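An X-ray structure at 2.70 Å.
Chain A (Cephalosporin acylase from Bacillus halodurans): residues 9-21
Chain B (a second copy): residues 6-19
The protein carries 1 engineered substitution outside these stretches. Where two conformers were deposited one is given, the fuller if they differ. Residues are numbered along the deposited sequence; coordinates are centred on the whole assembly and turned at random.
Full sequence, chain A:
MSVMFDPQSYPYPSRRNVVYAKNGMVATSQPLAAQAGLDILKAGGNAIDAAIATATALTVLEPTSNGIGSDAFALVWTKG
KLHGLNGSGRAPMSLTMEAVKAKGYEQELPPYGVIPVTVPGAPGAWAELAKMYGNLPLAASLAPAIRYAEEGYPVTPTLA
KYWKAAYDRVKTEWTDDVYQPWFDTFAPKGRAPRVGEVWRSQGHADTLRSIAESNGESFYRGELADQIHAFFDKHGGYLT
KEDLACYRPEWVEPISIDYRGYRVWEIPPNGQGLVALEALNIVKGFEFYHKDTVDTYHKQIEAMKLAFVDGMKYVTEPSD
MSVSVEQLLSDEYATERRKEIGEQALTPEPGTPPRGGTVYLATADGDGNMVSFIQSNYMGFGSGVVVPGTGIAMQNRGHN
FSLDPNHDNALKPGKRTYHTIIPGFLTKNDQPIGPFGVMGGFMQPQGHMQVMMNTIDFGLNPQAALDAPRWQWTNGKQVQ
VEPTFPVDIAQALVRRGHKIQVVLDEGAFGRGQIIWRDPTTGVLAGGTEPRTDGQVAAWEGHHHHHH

Chain A (9-21) SYPYPSRRNVVYA
Chain B 6-19: DPQSYPYPSRRNVV

Two copies of one extended N-terminal segment from a cephalosporin acylase cross antiparallel about Ser14, burying 915 Å² between them. Backbone: most residues lie in the extended region (Ser14 phi/psi -112/177° in A, -119/176° in B; Arg16 near -120/115° in both), while Pro11 turns at -70/-20°. A single antiparallel bridge pairs Ser14(A) with Ser14(B), CA to CA 5.0 Å: Ser14(A) N donates to Ser14(B) O at 3.0 Å, and Ser14(B) N to Ser14(A) O at 2.9 Å. The chains then diverge, with Asn17(A) CA 8.2 Å from Tyr10(B) CA, and side chains take over.

Arginine to backbone: both Arg16 side chains are stretched (chi1 m, chi2 and chi3 t), so each reaches a carbonyl of the partner. Arg16(A) NE bonds Arg15(B) O at 2.6 Å, with a weak second bond from Arg16(A) NH2 to Arg15(B) O at 3.4 Å; Arg16(B) NE bonds Arg15(A) O at 3.0 Å. Each guanidinium lays one face over the other arginine's CG. The like charges come close, Arg16(A) NH1 to Arg16(B) NH1 4.2 Å. Water 1 accepts from Arg16(A) NH2 (2.6 Å) and Asn17(B) N (3.2 Å); water 2 accepts from Arg16(B) NH2 (2.7 Å) and Asn17(A) N (3.0 Å).

Tyrosine to backbone: each Tyr10 (chi1 m, chi2 near -90°) points CA-to-CB toward the partner, and its hydroxyl accepts an almost straight bond: Val18(B) N to Tyr10(A) OH 3.1 Å, Val18(A) N to Tyr10(B) OH 2.8 Å.

Apolar and cation contacts: Val18(A) CG2 lies 3.7 Å from Tyr10(B) CE1, and Pro13(A) CB meets Pro13(B) CB at 3.9 Å. Arg15 starts away from the partner, but its bent chain (chi3 m) returns, placing a guanidinium face against tyrosine: Tyr10(A) CD2 to Arg15(B) NH1 3.7 Å. Within chain A, Arg15(A) NE and NH2 each make a weak bond to Asn17(A) OD1, both 3.1 Å.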

# COMPACT_ATOMS: atom_id res chain seq x y z
N SER A 9 18.35 1.18 -3.78
CA SER A 9 17.12 0.58 -3.29
C SER A 9 16.32 1.54 -2.42
O SER A 9 16.86 2.18 -1.52
CB SER A 9 17.46 -0.69 -2.50
OG SER A 9 16.44 -1.02 -1.57
N TYR A 10 15.02 1.62 -2.69
CA TYR A 10 14.13 2.48 -1.92
C TYR A 10 12.91 1.70 -1.49
O TYR A 10 11.86 1.77 -2.14
CB TYR A 10 13.71 3.70 -2.76
CG TYR A 10 14.86 4.61 -3.13
CD1 TYR A 10 15.30 5.60 -2.26
CD2 TYR A 10 15.51 4.47 -4.35
CE1 TYR A 10 16.36 6.43 -2.60
CE2 TYR A 10 16.56 5.30 -4.70
CZ TYR A 10 16.98 6.28 -3.81
OH TYR A 10 18.03 7.12 -4.14
N PRO A 11 13.04 0.93 -0.39
CA PRO A 11 11.96 0.02 0.02
C PRO A 11 10.72 0.72 0.55
O PRO A 11 9.64 0.13 0.57
CB PRO A 11 12.61 -0.83 1.13
CG PRO A 11 14.07 -0.51 1.10
CD PRO A 11 14.19 0.86 0.52
N TYR A 12 10.86 1.98 0.96
CA TYR A 12 9.79 2.69 1.67
C TYR A 12 9.34 3.92 0.89
O TYR A 12 10.12 4.49 0.14
CB TYR A 12 10.22 3.05 3.11
CG TYR A 12 10.89 1.89 3.82
CD1 TYR A 12 10.14 0.79 4.25
CD2 TYR A 12 12.27 1.87 4.02
CE1 TYR A 12 10.75 -0.29 4.88
CE2 TYR A 12 12.88 0.80 4.65
CZ TYR A 12 12.11 -0.28 5.08
OH TYR A 12 12.72 -1.34 5.70
N PRO A 13 8.07 4.31 1.06
CA PRO A 13 7.60 5.52 0.38
C PRO A 13 8.09 6.79 1.09
O PRO A 13 8.21 6.82 2.32
CB PRO A 13 6.08 5.42 0.45
CG PRO A 13 5.81 4.57 1.65
CD PRO A 13 7.00 3.68 1.87
N SER A 14 8.37 7.83 0.30
CA SER A 14 8.87 9.09 0.85
C SER A 14 7.83 10.21 0.68
O SER A 14 6.76 9.99 0.12
CB SER A 14 10.22 9.44 0.20
OG SER A 14 11.01 10.29 1.03
N ARG A 15 8.15 11.40 1.18
CA ARG A 15 7.28 12.58 1.12
C ARG A 15 8.07 13.78 0.60
O ARG A 15 9.20 14.02 1.04
CB ARG A 15 6.73 12.92 2.51
CG ARG A 15 5.26 12.59 2.77
CD ARG A 15 4.32 13.79 2.55
NE ARG A 15 4.44 14.84 3.56
CZ ARG A 15 3.53 15.14 4.49
NH1 ARG A 15 2.40 14.46 4.59
NH2 ARG A 15 3.77 16.12 5.33
N ARG A 16 7.48 14.54 -0.32
CA ARG A 16 8.03 15.83 -0.71
C ARG A 16 6.97 16.88 -0.40
O ARG A 16 5.89 16.85 -0.98
CB ARG A 16 8.39 15.88 -2.20
CG ARG A 16 9.71 15.25 -2.53
CD ARG A 16 9.99 15.27 -4.04
NE ARG A 16 11.24 14.58 -4.38
CZ ARG A 16 12.45 15.14 -4.40
NH1 ARG A 16 12.61 16.42 -4.10
NH2 ARG A 16 13.50 14.42 -4.73
N ASN A 17 7.28 17.76 0.53
CA ASN A 17 6.40 18.88 0.83
C ASN A 17 6.56 19.94 -0.25
O ASN A 17 7.66 20.12 -0.79
CB ASN A 17 6.73 19.51 2.20
CG ASN A 17 6.10 18.75 3.37
OD1 ASN A 17 5.32 17.82 3.18
ND2 ASN A 17 6.44 19.17 4.58
N VAL A 18 5.45 20.63 -0.54
CA VAL A 18 5.46 21.78 -1.44
C VAL A 18 6.44 22.86 -0.96
O VAL A 18 6.45 23.25 0.21
CB VAL A 18 4.04 22.39 -1.59
CG1 VAL A 18 4.04 23.52 -2.57
CG2 VAL A 18 3.09 21.35 -2.07
N VAL A 19 7.30 23.30 -1.89
CA VAL A 19 8.25 24.35 -1.62
C VAL A 19 7.59 25.71 -1.83
O VAL A 19 6.91 25.92 -2.83
CB VAL A 19 9.50 24.18 -2.52
CG1 VAL A 19 10.32 25.47 -2.59
CG2 VAL A 19 10.36 23.04 -2.00
N TYR A 20 7.77 26.62 -0.87
CA TYR A 20 7.19 27.96 -0.96
C TYR A 20 8.23 29.07 -1.04
O TYR A 20 9.25 29.02 -0.37
CB TYR A 20 6.29 28.22 0.25
CG TYR A 20 4.94 27.59 0.13
CD1 TYR A 20 3.84 28.34 -0.24
CD2 TYR A 20 4.76 26.24 0.40
CE1 TYR A 20 2.58 27.77 -0.34
CE2 TYR A 20 3.50 25.65 0.30
CZ TYR A 20 2.42 26.43 -0.07
OH TYR A 20 1.17 25.88 -0.17
N ALA A 21 7.95 30.09 -1.85
CA ALA A 21 8.83 31.25 -1.97
C ALA A 21 8.07 32.53 -2.25
O ALA A 21 6.85 32.50 -2.43
CB ALA A 21 9.86 31.03 -3.06
N ASP B 6 -5.38 24.67 -4.16
CA ASP B 6 -4.48 23.68 -3.54
C ASP B 6 -4.32 23.80 -2.00
O ASP B 6 -4.02 24.88 -1.50
CB ASP B 6 -3.10 23.50 -4.27
CG ASP B 6 -2.38 24.83 -4.64
OD1 ASP B 6 -2.69 25.41 -5.71
OD2 ASP B 6 -1.44 25.25 -3.91
N PRO B 7 -4.56 22.69 -1.25
CA PRO B 7 -4.35 22.70 0.21
C PRO B 7 -2.97 22.25 0.73
O PRO B 7 -1.92 22.66 0.25
CB PRO B 7 -5.45 21.75 0.72
CG PRO B 7 -6.00 21.03 -0.53
CD PRO B 7 -5.11 21.41 -1.69
N GLN B 8 -3.02 21.41 1.76
CA GLN B 8 -1.86 20.84 2.43
C GLN B 8 -2.06 19.32 2.35
O GLN B 8 -1.67 18.56 3.24
CB GLN B 8 -1.83 21.32 3.88
CG GLN B 8 -0.48 21.28 4.60
CD GLN B 8 -0.56 21.81 6.03
OE1 GLN B 8 -1.42 22.63 6.35
NE2 GLN B 8 0.33 21.33 6.89
N SER B 9 -2.69 18.90 1.26
CA SER B 9 -3.03 17.50 1.01
C SER B 9 -2.06 16.80 0.06
O SER B 9 -1.81 17.28 -1.05
CB SER B 9 -4.44 17.39 0.45
OG SER B 9 -4.60 16.21 -0.32
N TYR B 10 -1.53 15.67 0.51
CA TYR B 10 -0.65 14.84 -0.31
C TYR B 10 -1.22 13.41 -0.44
O TYR B 10 -0.87 12.52 0.33
CB TYR B 10 0.77 14.82 0.27
CG TYR B 10 1.40 16.20 0.44
CD1 TYR B 10 2.19 16.76 -0.56
CD2 TYR B 10 1.21 16.94 1.61
CE1 TYR B 10 2.76 18.01 -0.40
CE2 TYR B 10 1.78 18.18 1.76
CZ TYR B 10 2.56 18.72 0.76
OH TYR B 10 3.14 19.96 0.94
N PRO B 11 -2.13 13.20 -1.42
CA PRO B 11 -2.82 11.91 -1.58
C PRO B 11 -1.94 10.77 -2.06
O PRO B 11 -2.30 9.62 -1.90
CB PRO B 11 -3.88 12.21 -2.66
CG PRO B 11 -3.95 13.70 -2.76
CD PRO B 11 -2.57 14.18 -2.42
N TYR B 12 -0.79 11.09 -2.65
CA TYR B 12 0.06 10.09 -3.30
C TYR B 12 1.44 10.08 -2.63
O TYR B 12 1.88 11.11 -2.11
CB TYR B 12 0.15 10.35 -4.83
CG TYR B 12 -1.22 10.65 -5.42
CD1 TYR B 12 -2.16 9.63 -5.61
CD2 TYR B 12 -1.59 11.96 -5.75
CE1 TYR B 12 -3.42 9.90 -6.11
CE2 TYR B 12 -2.86 12.24 -6.26
CZ TYR B 12 -3.76 11.20 -6.43
OH TYR B 12 -5.03 11.43 -6.93
N PRO B 13 2.10 8.91 -2.61
CA PRO B 13 3.47 8.82 -2.11
C PRO B 13 4.50 9.41 -3.07
O PRO B 13 4.31 9.38 -4.29
CB PRO B 13 3.68 7.32 -1.94
CG PRO B 13 2.77 6.70 -2.95
CD PRO B 13 1.58 7.60 -3.02
N SER B 14 5.59 9.94 -2.52
CA SER B 14 6.61 10.64 -3.30
C SER B 14 7.95 9.91 -3.16
O SER B 14 8.07 8.94 -2.43
CB SER B 14 6.71 12.11 -2.85
OG SER B 14 7.24 12.96 -3.86
N ARG B 15 8.95 10.40 -3.88
CA ARG B 15 10.28 9.80 -3.92
C ARG B 15 11.33 10.88 -3.71
O ARG B 15 11.26 11.94 -4.34
CB ARG B 15 10.53 9.13 -5.27
CG ARG B 15 10.52 7.60 -5.30
CD ARG B 15 11.93 7.00 -5.17
NE ARG B 15 12.76 7.21 -6.36
CZ ARG B 15 13.21 6.25 -7.17
NH1 ARG B 15 12.92 4.97 -6.96
NH2 ARG B 15 13.95 6.59 -8.21
N ARG B 16 12.29 10.61 -2.83
CA ARG B 16 13.45 11.46 -2.70
C ARG B 16 14.65 10.59 -3.06
O ARG B 16 14.89 9.56 -2.42
CB ARG B 16 13.58 12.04 -1.29
CG ARG B 16 12.80 13.31 -1.08
CD ARG B 16 13.04 13.91 0.28
NE ARG B 16 12.05 14.94 0.58
CZ ARG B 16 12.27 16.24 0.44
NH1 ARG B 16 13.44 16.69 0.02
NH2 ARG B 16 11.31 17.11 0.73
N ASN B 17 15.37 10.99 -4.10
CA ASN B 17 16.63 10.37 -4.44
C ASN B 17 17.74 10.90 -3.54
O ASN B 17 17.72 12.07 -3.12
CB ASN B 17 16.98 10.58 -5.92
CG ASN B 17 16.26 9.61 -6.85
OD1 ASN B 17 15.51 8.74 -6.41
ND2 ASN B 17 16.49 9.76 -8.15
N VAL B 18 18.70 10.03 -3.25
CA VAL B 18 19.91 10.40 -2.53
C VAL B 18 20.64 11.51 -3.27
O VAL B 18 20.79 11.45 -4.49
CB VAL B 18 20.86 9.19 -2.39
CG1 VAL B 18 22.10 9.56 -1.58
CG2 VAL B 18 20.14 8.00 -1.75
N VAL B 19 21.08 12.52 -2.53
CA VAL B 19 21.84 13.62 -3.11
C VAL B 19 23.35 13.37 -3.03
O VAL B 19 23.89 13.01 -1.97
CB VAL B 19 21.47 14.95 -2.44
CG1 VAL B 19 22.47 16.04 -2.79
CG2 VAL B 19 20.05 15.35 -2.83
O HOH W 1 13.52 12.31 -6.32
O HOH W 2 9.34 17.19 2.62